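Local coordinates for cerato-platanin-like protein (Moniliophthora perniciosa, PDB 3SUK) that is of unknown function but belongs to the secreted cerato-platanin family of fungal proteins, which are built on a double-psi beta-barrel, at residues A[19-24]-A[82-86]; A[41-46]-A[78-82]; A[47-51]-A[87-93]; A[61-67]-A[114-120]; A[67-71]-A[100-104]. The contacts are given in a common frame with arbitrary orientation. Where two conformers were deposited one is given. Residues are numbered along the deposited sequence.

How the interactions relate
Five contacts tie this single-domain double-psi barrel together. From the N terminus, interaction 1 joins the long loop after strand 4-8 to the end of strand 74-83. Interaction 2 brings a later part of that loop back to the same strand; the two share A82. Interaction 3 pairs strand 47-50 with strand 90-92 and crosses both, since 47-51 lies inside the loops they close and 87-93 beyond them. Interaction 4, between strands 64-71 and 110-118, crosses the first three and closes a loop that runs nearly to the C terminus. Interaction 5 is nested inside it and, like it, crosses the first three; it shares I67 and sets helix 94-101 against strand 64-71. The C24-C61 disulfide links interactions 1 and 4.

Interaction 1 of 5, residues A[19-24]-A[82-86]; sequences MNTVAC and AIDHA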
# COMPACT_ATOMS: atom_id res chain seq x y z
N MET A 19 -12.57 2.76 5.30
CA MET A 19 -11.42 2.46 6.14
C MET A 19 -11.81 1.50 7.29
O MET A 19 -11.00 0.91 7.87
CB MET A 19 -10.79 3.76 6.63
CG MET A 19 -9.35 3.60 7.24
SD MET A 19 -8.11 2.95 6.01
CE MET A 19 -7.86 4.44 5.03
N ASN A 20 -13.11 1.41 7.57
CA ASN A 20 -13.64 0.50 8.56
C ASN A 20 -13.60 -0.97 8.16
O ASN A 20 -13.83 -1.81 8.96
CB ASN A 20 -15.03 0.94 9.02
CG ASN A 20 -14.95 2.21 9.80
OD1 ASN A 20 -14.08 2.41 10.59
ND2 ASN A 20 -15.85 3.10 9.50
N THR A 21 -13.26 -1.22 6.90
CA THR A 21 -13.16 -2.57 6.35
C THR A 21 -11.75 -3.18 6.44
O THR A 21 -11.57 -4.30 6.09
CB THR A 21 -13.58 -2.65 4.83
OG1 THR A 21 -12.67 -1.91 4.03
CG2 THR A 21 -15.00 -2.14 4.58
N VAL A 22 -10.78 -2.43 6.97
CA VAL A 22 -9.40 -2.87 7.06
C VAL A 22 -8.93 -2.88 8.50
O VAL A 22 -9.60 -2.44 9.35
CB VAL A 22 -8.43 -2.02 6.16
CG1 VAL A 22 -8.83 -2.11 4.73
CG2 VAL A 22 -8.51 -0.54 6.57
N ALA A 23 -7.76 -3.42 8.74
CA ALA A 23 -7.22 -3.55 10.05
C ALA A 23 -7.04 -2.18 10.74
O ALA A 23 -7.20 -2.09 11.91
CB ALA A 23 -5.91 -4.26 9.98
N CYS A 24 -6.67 -1.17 9.96
CA CYS A 24 -6.40 0.18 10.47
C CYS A 24 -7.64 1.08 10.49
O CYS A 24 -7.64 2.14 10.00
CB CYS A 24 -5.27 0.86 9.68
SG CYS A 24 -3.70 -0.16 9.64
N ALA A 82 0.46 2.16 3.79
CA ALA A 82 -0.06 0.89 4.28
C ALA A 82 -1.19 1.10 5.27
O ALA A 82 -1.06 1.80 6.19
CB ALA A 82 1.09 0.06 4.86
N ILE A 83 -2.31 0.47 4.96
CA ILE A 83 -3.54 0.61 5.73
C ILE A 83 -4.19 -0.69 6.26
O ILE A 83 -5.27 -0.65 6.78
CB ILE A 83 -4.59 1.38 4.88
CG1 ILE A 83 -5.09 0.55 3.69
CG2 ILE A 83 -4.01 2.73 4.43
CD1 ILE A 83 -6.30 1.11 2.98
N ASP A 84 -3.55 -1.82 6.02
CA ASP A 84 -4.19 -3.11 6.31
C ASP A 84 -3.07 -4.13 6.51
O ASP A 84 -1.96 -3.86 6.17
CB ASP A 84 -5.10 -3.48 5.13
CG ASP A 84 -6.16 -4.55 5.45
OD1 ASP A 84 -6.28 -4.94 6.59
OD2 ASP A 84 -6.81 -4.92 4.47
N HIS A 85 -3.42 -5.26 7.09
CA HIS A 85 -2.53 -6.40 7.27
C HIS A 85 -2.43 -7.24 5.99
O HIS A 85 -3.40 -7.53 5.44
CB HIS A 85 -3.06 -7.28 8.43
CG HIS A 85 -2.39 -8.62 8.53
ND1 HIS A 85 -1.11 -8.78 9.01
CD2 HIS A 85 -2.80 -9.85 8.17
CE1 HIS A 85 -0.78 -10.05 8.97
NE2 HIS A 85 -1.79 -10.72 8.47
N ALA A 86 -1.22 -7.65 5.64
CA ALA A 86 -0.96 -8.65 4.60
C ALA A 86 -0.20 -9.78 5.27
O ALA A 86 0.51 -9.58 6.20
CB ALA A 86 -0.11 -8.05 3.50
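M19-T21 form a short 3-10 turn, V22 is extended, and the loop then passes the corner that the chain turns at D84. The closest CA pairs are A23 with D84 (4.8 Å) and C24 with I83 (5.6 Å). One hydrogen bond spans the gap, A23 N to D84 OD1 (3.0 Å, 164°). The same OD1 accepts from H85 N (2.9 Å), so one carboxylate oxygen serves the loop and its own corner, while OD2 bonds to Y12. V22 packs on the corner, CB 3.5 Å from D84 CG and CG2 3.2 Å from I83 O; C24 CB also lies 3.3 Å from I83 O. The M19 side chain (t, p, p) brings SD to 4.0 Å from I83 CD1, an apolar contact in the buried part of the interface. C24 is disulfide-bonded to C61 just ahead of strand 64-71, I83 is backbone-bonded to G48 of strand 47-50, and D84 touches A49 there, so the loop lies against the corner after strand 74-83, next to strand 47-50.

Interaction 2 of 5, residues A[41-46]-A[78-82]; sequences VPTFPH and INLVA
V41-F44 form a type I beta turn closed by F44 N to V41 O (3.0 Å); a cis peptide bond before P45 bends the chain back, and H46 N bonds to T43 O (2.7 Å). Facing it, I78-A82 is regular strand, and the nearest CA pair is H46 with L80 at 4.7 Å. Two hydrogen bonds join the segments. V81 N donates to H46 O (3.1 Å, 165°), and H46 ND1 makes a weak bond to N79 O (3.1 Å, 129°). H46 O is shared, for T43 OG1 (chi1 p) donates to it within the loop at 2.9 Å. L80 CA adds a CA-H...O contact to H46 O at 3.5 Å. This is the run-in to a barrel strand: H46 leads directly into strand 47-50, which continues parallel to strand 74-83 with G48 bonded to V81, as in the mixed sheet of a double-psi barrel. The H46 ring (chi1 m, chi2 173°) has N79 O at its edge, while its NE2 bonds to E99 of helix 94-101. I78 (p, t) covers one ring face in a CH-pi contact, CB 4.0 Å from the centroid and 25° off the normal. The apolar contact comes from V41 (t), whose CG1 is 3.9 Å from V81 CB. Separately, the V81 CG2 methyl meets the T43 OG1 hydroxyl in van der Waals contact at 3.4 Å.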
# COMPACT_ATOMS: atom_id res chain seq x y z
N VAL A 41 -7.09 8.74 1.28
CA VAL A 41 -5.70 8.65 1.62
C VAL A 41 -4.94 9.50 0.56
O VAL A 41 -5.19 9.36 -0.58
CB VAL A 41 -5.25 7.19 1.58
CG1 VAL A 41 -3.79 7.13 1.95
CG2 VAL A 41 -6.11 6.34 2.59
N PRO A 42 -4.00 10.34 0.98
CA PRO A 42 -3.45 11.31 0.05
C PRO A 42 -2.71 10.73 -1.15
O PRO A 42 -2.59 11.37 -2.14
CB PRO A 42 -2.52 12.17 0.93
CG PRO A 42 -3.08 12.05 2.27
CD PRO A 42 -3.58 10.64 2.35
N THR A 43 -2.21 9.51 -1.04
CA THR A 43 -1.46 8.89 -2.11
C THR A 43 -2.35 8.00 -3.01
O THR A 43 -1.88 7.36 -3.87
CB THR A 43 -0.33 8.04 -1.51
OG1 THR A 43 -0.91 7.12 -0.60
CG2 THR A 43 0.65 8.92 -0.71
N PHE A 44 -3.65 7.97 -2.77
CA PHE A 44 -4.49 7.02 -3.47
C PHE A 44 -4.30 7.22 -4.98
O PHE A 44 -4.30 8.33 -5.44
CB PHE A 44 -5.99 7.25 -3.14
CG PHE A 44 -6.91 6.30 -3.87
CD1 PHE A 44 -7.21 5.09 -3.32
CD2 PHE A 44 -7.45 6.61 -5.10
CE1 PHE A 44 -8.03 4.20 -3.95
CE2 PHE A 44 -8.28 5.72 -5.73
CZ PHE A 44 -8.56 4.52 -5.14
N PRO A 45 -4.15 6.16 -5.75
CA PRO A 45 -4.41 4.75 -5.40
C PRO A 45 -3.17 4.02 -4.91
O PRO A 45 -3.16 2.83 -4.93
CB PRO A 45 -4.83 4.17 -6.75
CG PRO A 45 -3.96 4.87 -7.71
CD PRO A 45 -3.88 6.32 -7.18
N HIS A 46 -2.16 4.76 -4.48
CA HIS A 46 -0.97 4.11 -3.91
C HIS A 46 -1.27 3.76 -2.46
O HIS A 46 -0.84 4.42 -1.55
CB HIS A 46 0.25 5.03 -3.98
CG HIS A 46 0.64 5.46 -5.36
ND1 HIS A 46 1.61 6.39 -5.60
CD2 HIS A 46 0.17 5.09 -6.56
CE1 HIS A 46 1.71 6.59 -6.90
NE2 HIS A 46 0.85 5.81 -7.51
N ILE A 78 7.22 4.36 -6.42
CA ILE A 78 6.06 5.07 -5.91
C ILE A 78 6.14 5.14 -4.40
O ILE A 78 6.81 4.35 -3.78
CB ILE A 78 4.71 4.40 -6.31
CG1 ILE A 78 4.63 2.98 -5.72
CG2 ILE A 78 4.54 4.39 -7.81
CD1 ILE A 78 3.25 2.31 -5.88
N ASN A 79 5.45 6.12 -3.86
CA ASN A 79 5.20 6.22 -2.46
C ASN A 79 3.79 5.74 -2.11
O ASN A 79 2.85 6.07 -2.75
CB ASN A 79 5.40 7.66 -1.98
CG ASN A 79 6.82 8.19 -2.24
OD1 ASN A 79 7.77 7.49 -2.24
ND2 ASN A 79 6.88 9.44 -2.55
N LEU A 80 3.71 4.90 -1.10
CA LEU A 80 2.52 4.13 -0.82
C LEU A 80 2.22 4.10 0.66
O LEU A 80 3.09 3.94 1.45
CB LEU A 80 2.70 2.71 -1.37
CG LEU A 80 1.47 1.80 -1.16
CD1 LEU A 80 1.15 1.00 -2.43
CD2 LEU A 80 1.71 0.80 0.01
N VAL A 81 0.94 4.19 1.02
CA VAL A 81 0.53 4.11 2.43
C VAL A 81 -0.04 2.74 2.73
O VAL A 81 -0.89 2.29 2.07
CB VAL A 81 -0.54 5.20 2.79
CG1 VAL A 81 -1.03 5.05 4.26
CG2 VAL A 81 0.07 6.62 2.57
N ALA A 82 0.46 2.16 3.79
CA ALA A 82 -0.06 0.89 4.28
C ALA A 82 -1.19 1.10 5.27
O ALA A 82 -1.06 1.80 6.19
CB ALA A 82 1.09 0.06 4.86

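Interaction 3 of 5, residues A[47-51]-A[87-93]; sequences IGASS and GNGFNVA
This is an antiparallel pairing of two short strands, 47-50 and 90-92, in the wall of the double-psi barrel, with strand 74-83 beside the first and strand 4-8 beside the second. Their axes approach to 4.4 Å with 155° between directions. A49 and N91 make the hydrogen-bonded pair (CA-CA 4.9 Å): A49 N to N91 O 2.8 Å, N91 N to A49 O 3.0 Å. On either side are non-hydrogen-bonded pairs, with G48 CA 4.0 Å from V92 CA and S50 CA 4.5 Å from F90 CA. Further bonds run from A93 N to I47 O (3.2 Å) and from S51 N to G89 O (3.0 Å). G48 is fully extended; a CB there would clash with N91 O and V92 CG1. G89 has positive phi (65°), and its N donates to S51 OG (2.9 Å, S51 chi1 p). S50 (t), F90 (m, chi2 -81°) and V92 (m) share one face, where S50 CB lies 3.9 Å from F90 CE1 and the F90 ring meets Y65 edge-to-face; A49 and N91 (m) occupy the other, CB to CB 4.1 Å. Four of the five bonds are backbone to backbone, so the register rests chiefly on the main chain, with glycine allowing the closest approach.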
# COMPACT_ATOMS: atom_id res chain seq x y z
N ILE A 47 -2.04 2.70 -2.29
CA ILE A 47 -2.41 2.21 -0.97
C ILE A 47 -2.39 0.69 -0.99
O ILE A 47 -2.48 0.09 -2.03
CB ILE A 47 -3.79 2.70 -0.51
CG1 ILE A 47 -4.87 2.26 -1.49
CG2 ILE A 47 -3.82 4.22 -0.27
CD1 ILE A 47 -6.27 2.27 -0.95
N GLY A 48 -2.25 0.09 0.19
CA GLY A 48 -2.28 -1.35 0.27
C GLY A 48 -2.11 -1.91 1.66
O GLY A 48 -1.98 -1.21 2.62
N ALA A 49 -2.07 -3.23 1.70
CA ALA A 49 -1.79 -3.98 2.91
C ALA A 49 -0.28 -4.26 2.99
O ALA A 49 0.34 -4.34 1.94
CB ALA A 49 -2.58 -5.29 2.89
N SER A 50 0.25 -4.37 4.20
CA SER A 50 1.63 -4.77 4.44
C SER A 50 1.70 -5.74 5.63
O SER A 50 0.98 -5.63 6.56
CB SER A 50 2.50 -3.55 4.73
OG SER A 50 3.76 -3.91 5.21
N SER A 51 2.64 -6.67 5.55
CA SER A 51 2.95 -7.58 6.66
C SER A 51 3.55 -6.85 7.85
O SER A 51 3.60 -7.38 8.93
CB SER A 51 3.86 -8.73 6.19
OG SER A 51 4.96 -8.31 5.48
N GLY A 87 -0.37 -10.97 4.75
CA GLY A 87 0.37 -12.11 5.23
C GLY A 87 1.84 -12.10 4.85
O GLY A 87 2.60 -12.71 5.49
N ASN A 88 2.19 -11.48 3.75
CA ASN A 88 3.56 -11.57 3.24
C ASN A 88 3.92 -10.40 2.30
O ASN A 88 3.58 -10.44 1.17
CB ASN A 88 3.69 -12.93 2.50
CG ASN A 88 4.99 -13.14 1.83
OD1 ASN A 88 5.98 -12.66 2.21
ND2 ASN A 88 4.96 -13.99 0.84
N GLY A 89 4.68 -9.45 2.78
CA GLY A 89 4.95 -8.23 2.02
C GLY A 89 3.74 -7.35 1.75
O GLY A 89 2.97 -7.12 2.65
N PHE A 90 3.59 -6.90 0.52
CA PHE A 90 2.53 -5.94 0.19
C PHE A 90 1.43 -6.54 -0.69
O PHE A 90 1.70 -7.23 -1.64
CB PHE A 90 3.08 -4.73 -0.61
CG PHE A 90 4.03 -3.85 0.15
CD1 PHE A 90 3.55 -2.90 1.00
CD2 PHE A 90 5.40 -3.89 -0.09
CE1 PHE A 90 4.40 -2.09 1.67
CE2 PHE A 90 6.26 -3.07 0.60
CZ PHE A 90 5.72 -2.15 1.46
N ASN A 91 0.20 -6.21 -0.36
CA ASN A 91 -0.91 -6.38 -1.28
C ASN A 91 -1.47 -4.99 -1.61
O ASN A 91 -2.06 -4.38 -0.81
CB ASN A 91 -2.05 -7.21 -0.68
CG ASN A 91 -1.61 -8.50 -0.03
OD1 ASN A 91 -0.64 -9.12 -0.37
ND2 ASN A 91 -2.37 -8.90 0.93
N VAL A 92 -1.28 -4.56 -2.84
CA VAL A 92 -1.59 -3.19 -3.24
C VAL A 92 -2.69 -3.07 -4.27
O VAL A 92 -3.06 -3.99 -4.88
CB VAL A 92 -0.30 -2.42 -3.73
CG1 VAL A 92 0.80 -2.52 -2.63
CG2 VAL A 92 0.17 -2.91 -5.11
N ALA A 93 -3.20 -1.86 -4.46
CA ALA A 93 -4.21 -1.65 -5.50
C ALA A 93 -3.57 -2.05 -6.84
O ALA A 93 -2.43 -1.81 -7.08
CB ALA A 93 -4.65 -0.19 -5.52

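Interaction 4 of 5, residues A[61-67]-A[114-120]; sequences CGNCYTI and QSQQVAR
Strands 64-67 and 114-118 run antiparallel, axes 4.4 Å apart at closest and 146° between directions. Q114 O receives a CA-H...O contact from I67 CA (3.4 Å). S115 (chi1 t) faces I67 in a non-hydrogen-bonded pair (CA-CA 4.5 Å), and its OG lies 3.5 Å from CD2 of Y65 (m, chi2 90°). Q116 and T66 are the hydrogen-bonded pair: Q116 N to T66 O 3.0 Å, T66 N to Q116 O 2.9 Å. Q117 CA lies 4.2 Å from Y65 CA in the next non-hydrogen-bonded pair. These are neighbouring strands of the double-psi barrel, with S115, Q117, Y65 and I67 on one face; Y65 and I67 pack against strand 74-83, and Y65 OH bonds to D52 and accepts from N63 ND2 (3.2 Å). The extended Q117 side chain (t, t) brings NE2 to 2.7 Å from a water, which also accepts from C64 N (2.9 Å) and donates to V118 O (2.8 Å). V118 (m) donates N to C64 O (3.0 Å, 175°) and sets CG2 3.5 Å from SG of C64 (t), which is disulfide-bonded to C123. A119 O lies 3.6 Å from C64 CB. R120 (m, m, t) folds its guanidinium over the backbone of C61-N63 and grips N63 OD1 through NE (3.0 Å) and NH2 (2.9 Å).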
# COMPACT_ATOMS: atom_id res chain seq x y z
N CYS A 61 0.26 1.17 11.18
CA CYS A 61 -0.86 1.74 10.41
C CYS A 61 -0.51 3.15 9.94
O CYS A 61 -0.20 4.00 10.74
CB CYS A 61 -2.15 1.83 11.28
SG CYS A 61 -2.97 0.19 11.46
N GLY A 62 -0.60 3.35 8.64
CA GLY A 62 -0.24 4.63 8.04
C GLY A 62 1.20 4.76 7.58
O GLY A 62 1.56 5.74 7.00
N ASN A 63 2.00 3.71 7.73
CA ASN A 63 3.36 3.81 7.29
C ASN A 63 3.45 4.10 5.80
O ASN A 63 2.71 3.60 5.01
CB ASN A 63 4.17 2.57 7.62
CG ASN A 63 4.65 2.53 9.08
OD1 ASN A 63 4.42 3.43 9.84
ND2 ASN A 63 5.25 1.46 9.43
N CYS A 64 4.44 4.90 5.48
CA CYS A 64 4.69 5.36 4.14
C CYS A 64 5.97 4.70 3.62
O CYS A 64 6.96 4.78 4.24
CB CYS A 64 4.88 6.89 4.20
SG CYS A 64 5.17 7.69 2.59
N TYR A 65 5.87 4.06 2.47
CA TYR A 65 6.95 3.32 1.88
C TYR A 65 7.24 3.78 0.47
O TYR A 65 6.35 3.96 -0.32
CB TYR A 65 6.60 1.84 1.83
CG TYR A 65 6.33 1.22 3.16
CD1 TYR A 65 5.06 1.22 3.69
CD2 TYR A 65 7.35 0.62 3.90
CE1 TYR A 65 4.79 0.64 4.88
CE2 TYR A 65 7.10 0.06 5.11
CZ TYR A 65 5.83 0.10 5.62
OH TYR A 65 5.56 -0.46 6.83
N THR A 66 8.51 3.91 0.16
CA THR A 66 8.95 4.13 -1.20
C THR A 66 9.28 2.75 -1.71
O THR A 66 10.15 2.08 -1.20
CB THR A 66 10.18 5.03 -1.29
OG1 THR A 66 9.82 6.33 -0.85
CG2 THR A 66 10.66 5.13 -2.70
N ILE A 67 8.52 2.33 -2.72
CA ILE A 67 8.60 0.99 -3.30
C ILE A 67 9.15 1.13 -4.70
O ILE A 67 8.69 1.90 -5.46
CB ILE A 67 7.21 0.30 -3.33
CG1 ILE A 67 6.60 0.20 -1.91
CG2 ILE A 67 7.32 -1.12 -3.90
CD1 ILE A 67 5.23 -0.27 -1.88
N GLN A 114 11.88 -3.69 -3.97
CA GLN A 114 12.64 -3.07 -2.92
C GLN A 114 11.73 -2.05 -2.21
O GLN A 114 10.98 -1.35 -2.82
CB GLN A 114 13.89 -2.39 -3.48
CG GLN A 114 14.95 -3.36 -3.94
CD GLN A 114 15.57 -4.13 -2.81
OE1 GLN A 114 15.94 -3.59 -1.81
NE2 GLN A 114 15.67 -5.43 -2.99
N SER A 115 11.76 -2.08 -0.90
CA SER A 115 10.91 -1.22 -0.11
C SER A 115 11.75 -0.52 0.97
O SER A 115 12.55 -1.13 1.65
CB SER A 115 9.80 -2.06 0.52
OG SER A 115 9.02 -1.27 1.41
N GLN A 116 11.51 0.77 1.10
CA GLN A 116 12.13 1.58 2.11
C GLN A 116 11.06 2.43 2.79
O GLN A 116 10.51 3.27 2.14
CB GLN A 116 13.15 2.51 1.43
CG GLN A 116 13.93 3.37 2.36
CD GLN A 116 14.47 2.57 3.54
OE1 GLN A 116 15.35 1.74 3.38
NE2 GLN A 116 13.92 2.79 4.70
N GLN A 117 10.83 2.29 4.08
CA GLN A 117 9.99 3.24 4.76
C GLN A 117 10.62 4.63 4.74
O GLN A 117 11.82 4.75 4.86
CB GLN A 117 9.78 2.81 6.21
CG GLN A 117 8.70 3.64 6.85
CD GLN A 117 8.43 3.32 8.27
OE1 GLN A 117 9.14 2.61 8.92
NE2 GLN A 117 7.41 3.87 8.74
N VAL A 118 9.77 5.62 4.59
CA VAL A 118 10.12 7.02 4.62
C VAL A 118 9.19 7.73 5.63
O VAL A 118 8.33 7.14 6.23
CB VAL A 118 10.03 7.69 3.23
CG1 VAL A 118 11.06 7.09 2.27
CG2 VAL A 118 8.62 7.55 2.67
N ALA A 119 9.42 9.01 5.82
CA ALA A 119 8.62 9.76 6.75
C ALA A 119 7.16 9.77 6.33
O ALA A 119 6.85 9.75 5.19
CB ALA A 119 9.13 11.20 6.89
N ARG A 120 6.29 9.82 7.34
CA ARG A 120 4.86 9.78 7.14
C ARG A 120 4.46 10.94 6.23
O ARG A 120 3.60 10.81 5.37
CB ARG A 120 4.11 9.88 8.49
CG ARG A 120 4.22 8.66 9.46
CD ARG A 120 3.43 7.49 8.90
NE ARG A 120 3.48 6.33 9.79
CZ ARG A 120 2.63 6.13 10.77
NH1 ARG A 120 1.70 7.01 11.04
NH2 ARG A 120 2.77 5.05 11.52
O HOH W 1 6.16 5.97 7.58

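Interaction 5 of 5, residues A[67-71]-A[100-104]; sequences ISFTF and LTNGN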
# COMPACT_ATOMS: atom_id res chain seq x y z
N ILE A 67 8.52 2.33 -2.72
CA ILE A 67 8.60 0.99 -3.30
C ILE A 67 9.15 1.13 -4.70
O ILE A 67 8.69 1.90 -5.46
CB ILE A 67 7.21 0.30 -3.33
CG1 ILE A 67 6.60 0.20 -1.91
CG2 ILE A 67 7.32 -1.12 -3.90
CD1 ILE A 67 5.23 -0.27 -1.88
N SER A 68 10.17 0.34 -5.01
CA SER A 68 10.92 0.36 -6.27
C SER A 68 10.94 -1.00 -6.96
O SER A 68 10.99 -2.01 -6.34
CB SER A 68 12.37 0.74 -6.01
OG SER A 68 12.40 2.00 -5.43
N PHE A 69 10.83 -0.98 -8.28
CA PHE A 69 10.89 -2.18 -9.12
C PHE A 69 11.53 -1.84 -10.45
O PHE A 69 11.16 -0.90 -11.06
CB PHE A 69 9.49 -2.75 -9.33
CG PHE A 69 9.45 -4.09 -10.04
CD1 PHE A 69 10.03 -5.22 -9.50
CD2 PHE A 69 8.75 -4.21 -11.20
CE1 PHE A 69 9.96 -6.42 -10.18
CE2 PHE A 69 8.66 -5.42 -11.82
CZ PHE A 69 9.28 -6.50 -11.31
N THR A 70 12.43 -2.72 -10.88
CA THR A 70 13.10 -2.59 -12.17
C THR A 70 12.49 -3.59 -13.15
O THR A 70 12.45 -4.74 -12.89
CB THR A 70 14.61 -2.85 -12.03
OG1 THR A 70 15.14 -1.95 -11.06
CG2 THR A 70 15.28 -2.63 -13.39
N PHE A 71 11.94 -3.07 -14.23
CA PHE A 71 11.29 -3.87 -15.26
C PHE A 71 11.62 -3.33 -16.68
O PHE A 71 11.51 -2.18 -16.93
CB PHE A 71 9.77 -3.90 -15.01
CG PHE A 71 9.01 -4.79 -15.96
CD1 PHE A 71 9.09 -6.14 -15.90
CD2 PHE A 71 8.19 -4.22 -16.85
CE1 PHE A 71 8.32 -6.91 -16.79
CE2 PHE A 71 7.45 -4.97 -17.72
CZ PHE A 71 7.53 -6.31 -17.66
N LEU A 100 3.92 0.79 -10.96
CA LEU A 100 5.19 0.24 -10.58
C LEU A 100 5.82 -0.55 -11.69
O LEU A 100 6.99 -0.69 -11.71
CB LEU A 100 5.04 -0.61 -9.33
CG LEU A 100 6.25 -0.93 -8.51
CD1 LEU A 100 6.99 0.34 -8.06
CD2 LEU A 100 5.81 -1.67 -7.30
N THR A 101 5.00 -1.12 -12.56
CA THR A 101 5.43 -2.09 -13.55
C THR A 101 5.15 -1.67 -15.02
O THR A 101 5.27 -2.48 -15.86
CB THR A 101 4.76 -3.48 -13.33
OG1 THR A 101 3.34 -3.34 -13.46
CG2 THR A 101 5.05 -4.04 -11.99
N ASN A 102 4.85 -0.40 -15.25
CA ASN A 102 4.48 0.12 -16.56
C ASN A 102 3.28 -0.62 -17.16
O ASN A 102 3.27 -0.89 -18.29
CB ASN A 102 5.68 0.13 -17.55
CG ASN A 102 5.44 0.98 -18.77
OD1 ASN A 102 4.94 2.06 -18.70
ND2 ASN A 102 5.87 0.48 -19.89
N GLY A 103 2.29 -0.91 -16.32
CA GLY A 103 1.08 -1.56 -16.80
C GLY A 103 1.11 -3.04 -16.96
O GLY A 103 0.46 -3.55 -17.85
N ASN A 104 1.90 -3.73 -16.14
CA ASN A 104 2.08 -5.16 -16.18
C ASN A 104 1.64 -5.93 -14.92
O ASN A 104 2.10 -6.99 -14.65
CB ASN A 104 3.53 -5.48 -16.57
CG ASN A 104 3.81 -5.15 -18.03
OD1 ASN A 104 3.57 -5.96 -18.90
ND2 ASN A 104 4.34 -4.00 -18.26
O HOH W 2 9.40 -1.01 -13.25
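No direct hydrogen bond joins these segments; instead a water lies between two backbone carbonyls, 2.8 Å from F69 O and 2.9 Å from L100 O, between the strand and the last turn of helix 94-101. The other contacts are made by side chains. Along strand 67-71 the alternation sends the CA-to-CB bonds of I67, F69 and F71 toward segment 100-104, and those of S68 and T70 away. L100 (t, p) packs against the side of the strand that carries I67 and F69, with CD2 3.8 Å from I67 CG2, CG 3.8 Å from F69 CB and CD1 3.5 Å from I67 O. Next comes T101, whose CG2 is 3.8 Å from F69 CD2. Helix 94-101 thus finishes against the outer half of the hairpin formed by strands 64-71 and 74-83, with I111 and V113 of strand 110-118 packing on the same side chains. N102, at positive phi (56°), closes the helix in a Schellman motif, and G103 follows, also at positive phi. T101 OG1 then accepts from N104 N (3.1 Å), an ST motif, and also bonds to M97 O. N104 ND2 returns to T101 O (3.0 Å). The F71 ring (chi1 t, chi2 71°) lies across this turn, CD2 3.5 Å from T101 O and CE2 3.3 Å from N104 ND2, and it also touches L108 of helix 105-108.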